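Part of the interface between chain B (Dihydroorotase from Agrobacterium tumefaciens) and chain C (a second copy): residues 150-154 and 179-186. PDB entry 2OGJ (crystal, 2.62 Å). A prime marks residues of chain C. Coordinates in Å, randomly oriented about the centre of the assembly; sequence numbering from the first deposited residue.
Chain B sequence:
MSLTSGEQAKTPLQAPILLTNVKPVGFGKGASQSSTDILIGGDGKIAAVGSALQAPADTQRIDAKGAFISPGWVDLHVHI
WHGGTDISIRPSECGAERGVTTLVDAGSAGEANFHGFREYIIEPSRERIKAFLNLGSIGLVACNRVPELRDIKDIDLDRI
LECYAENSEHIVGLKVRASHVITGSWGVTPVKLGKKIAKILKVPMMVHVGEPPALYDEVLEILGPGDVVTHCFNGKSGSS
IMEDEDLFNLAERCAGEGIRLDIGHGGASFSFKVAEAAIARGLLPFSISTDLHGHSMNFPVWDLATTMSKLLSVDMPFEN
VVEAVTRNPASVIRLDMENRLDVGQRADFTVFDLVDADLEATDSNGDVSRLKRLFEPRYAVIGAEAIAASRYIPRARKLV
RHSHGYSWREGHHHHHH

Chain B, residues 150-154: RDIKD
Chain C, residues 179-186: SHVITGSW

A single hydrogen bond joins the two stretches, and it runs from backbone to side chain: Ile152 N donates to Ser185′ OG at 3.0 Å, with an N-H...O angle of 155°. Register is set here, with Ile152 CA and Ser185′ CA 5.4 Å apart. Ser185′ has chi1 m (-60°), and its CA-to-CB bond points sideways. Its OG also lies 3.3 Å from Asp151 CB, a packing contact.

In chain B, Arg150 and Asp151 are loop (phi/psi -66/-65 and -135/-173). A short 3-10 segment follows: Ile152 -65/-22, Lys153 -66/-7, Asp154 -95/-5. Asp154 N bonds to Asp151 O at 3.1 Å. Asp154 (chi1 m) fastens the bend, its OD1 accepting from Arg150 N at 2.8 Å. Asp151 (chi1 p) accepts weakly from Lys153 N through OD1, at 3.1 Å.

In chain C, a short helix follows Ser179′: His180′ -66/-20, Val181′ -67/-26, Ile182′ -110/-47, Thr183′ -97/10. Ser179′ O accepts from Thr183′ N at 2.7 Å and from Thr183′ OG1 at 2.6 Å. Gly184′ then leaves the helix at phi/psi 46/-114. Positive phi favours glycine. Thr183′ to Trp186′ form a type II' turn, with Ser185′ at -97/-10.

Ile152 is the hydrophobic centre, buried and pointing toward chain C with chi1 t and chi2 p. Its CG1 lies 3.7 Å from His180′ CB, and its CG2 lies 3.6 Å from Gly184′ O. The branched side chain thus touches both the helix and the turn. His180′ points toward chain B, with chi1 p and chi2 64°. Lys153 (m, m, t, t) starts sideways, but its end comes nearer: NZ is 4.2 Å from His180′ ND1. Its charged amine suits this exposed place, and its long chain gives the reach. The stretches bury 229 Å², both sides summed, with Ile152 and His180′ the most covered.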

# COMPACT_ATOMS: atom_id res chain seq x y z
N ARG B 150 11.37 -0.35 -4.27
CA ARG B 150 10.09 -0.14 -3.61
C ARG B 150 10.10 -0.70 -2.19
O ARG B 150 10.00 0.04 -1.22
CB ARG B 150 8.97 -0.82 -4.40
CG ARG B 150 8.56 -0.10 -5.67
CD ARG B 150 7.94 -1.07 -6.67
NE ARG B 150 7.03 -0.42 -7.61
CZ ARG B 150 5.79 -0.04 -7.30
NH1 ARG B 150 5.30 -0.25 -6.08
NH2 ARG B 150 5.04 0.58 -8.22
N ASP B 151 10.24 -2.01 -2.09
CA ASP B 151 10.25 -2.70 -0.81
C ASP B 151 11.38 -3.72 -0.76
O ASP B 151 12.19 -3.78 -1.68
CB ASP B 151 8.93 -3.41 -0.63
CG ASP B 151 8.44 -4.05 -1.91
OD1 ASP B 151 9.26 -4.75 -2.56
OD2 ASP B 151 7.26 -3.87 -2.27
N ILE B 152 11.42 -4.52 0.29
CA ILE B 152 12.46 -5.53 0.41
C ILE B 152 12.38 -6.60 -0.67
O ILE B 152 13.36 -7.28 -0.97
CB ILE B 152 12.44 -6.21 1.80
CG1 ILE B 152 13.69 -7.06 1.94
CG2 ILE B 152 11.22 -7.10 1.95
CD1 ILE B 152 14.97 -6.32 1.53
N LYS B 153 11.20 -6.76 -1.26
CA LYS B 153 11.03 -7.75 -2.32
C LYS B 153 11.84 -7.41 -3.58
O LYS B 153 11.90 -8.21 -4.51
CB LYS B 153 9.54 -7.90 -2.68
CG LYS B 153 8.68 -8.54 -1.60
CD LYS B 153 9.30 -9.86 -1.13
CE LYS B 153 8.50 -10.50 0.01
NZ LYS B 153 9.22 -11.66 0.63
N ASP B 154 12.45 -6.23 -3.60
CA ASP B 154 13.26 -5.79 -4.74
C ASP B 154 14.75 -6.08 -4.56
O ASP B 154 15.56 -5.83 -5.46
CB ASP B 154 13.06 -4.29 -4.99
CG ASP B 154 11.72 -3.98 -5.60
OD1 ASP B 154 11.33 -2.79 -5.56
OD2 ASP B 154 11.05 -4.89 -6.12
N SER C 179 13.16 -10.16 10.76
CA SER C 179 13.65 -10.59 9.45
C SER C 179 12.61 -10.13 8.42
O SER C 179 11.45 -9.92 8.78
CB SER C 179 13.77 -12.12 9.39
OG SER C 179 14.69 -12.60 10.34
N HIS C 180 13.00 -9.97 7.15
CA HIS C 180 12.03 -9.52 6.15
C HIS C 180 10.90 -10.49 5.87
O HIS C 180 9.86 -10.09 5.36
CB HIS C 180 12.72 -9.09 4.84
CG HIS C 180 13.21 -10.21 3.98
ND1 HIS C 180 12.37 -11.13 3.40
CD2 HIS C 180 14.45 -10.47 3.49
CE1 HIS C 180 13.07 -11.92 2.59
NE2 HIS C 180 14.33 -11.53 2.63
N VAL C 181 11.09 -11.76 6.19
CA VAL C 181 10.03 -12.73 5.98
C VAL C 181 8.86 -12.41 6.91
O VAL C 181 7.71 -12.72 6.61
CB VAL C 181 10.53 -14.16 6.23
CG1 VAL C 181 9.36 -15.15 6.21
CG2 VAL C 181 11.55 -14.52 5.17
N ILE C 182 9.16 -11.77 8.04
CA ILE C 182 8.14 -11.43 9.01
C ILE C 182 7.87 -9.92 9.07
O ILE C 182 6.72 -9.49 9.06
CB ILE C 182 8.53 -11.89 10.43
CG1 ILE C 182 9.24 -13.24 10.38
CG2 ILE C 182 7.29 -12.00 11.29
CD1 ILE C 182 10.71 -13.12 10.05
N THR C 183 8.93 -9.12 9.13
CA THR C 183 8.76 -7.68 9.22
C THR C 183 8.84 -6.93 7.91
O THR C 183 8.88 -5.70 7.88
CB THR C 183 9.77 -7.09 10.20
OG1 THR C 183 11.05 -7.67 9.96
CG2 THR C 183 9.35 -7.36 11.65
N GLY C 184 8.86 -7.67 6.81
CA GLY C 184 8.90 -7.05 5.50
C GLY C 184 9.92 -5.93 5.35
O GLY C 184 11.13 -6.16 5.45
N SER C 185 9.43 -4.71 5.15
CA SER C 185 10.34 -3.59 4.95
C SER C 185 10.68 -2.72 6.15
O SER C 185 11.56 -1.87 6.05
CB SER C 185 9.81 -2.72 3.80
OG SER C 185 9.72 -3.47 2.59
N TRP C 186 9.99 -2.89 7.27
CA TRP C 186 10.36 -2.09 8.44
C TRP C 186 11.25 -2.98 9.30
O TRP C 186 10.80 -3.93 9.92
CB TRP C 186 9.11 -1.54 9.19
CG TRP C 186 8.30 -2.47 10.05
CD1 TRP C 186 8.06 -3.79 9.83
CD2 TRP C 186 7.54 -2.12 11.21
NE1 TRP C 186 7.19 -4.29 10.78
CE2 TRP C 186 6.86 -3.28 11.64
CE3 TRP C 186 7.36 -0.93 11.93
CZ2 TRP C 186 6.01 -3.30 12.75
CZ3 TRP C 186 6.52 -0.95 13.03
CH2 TRP C 186 5.85 -2.13 13.43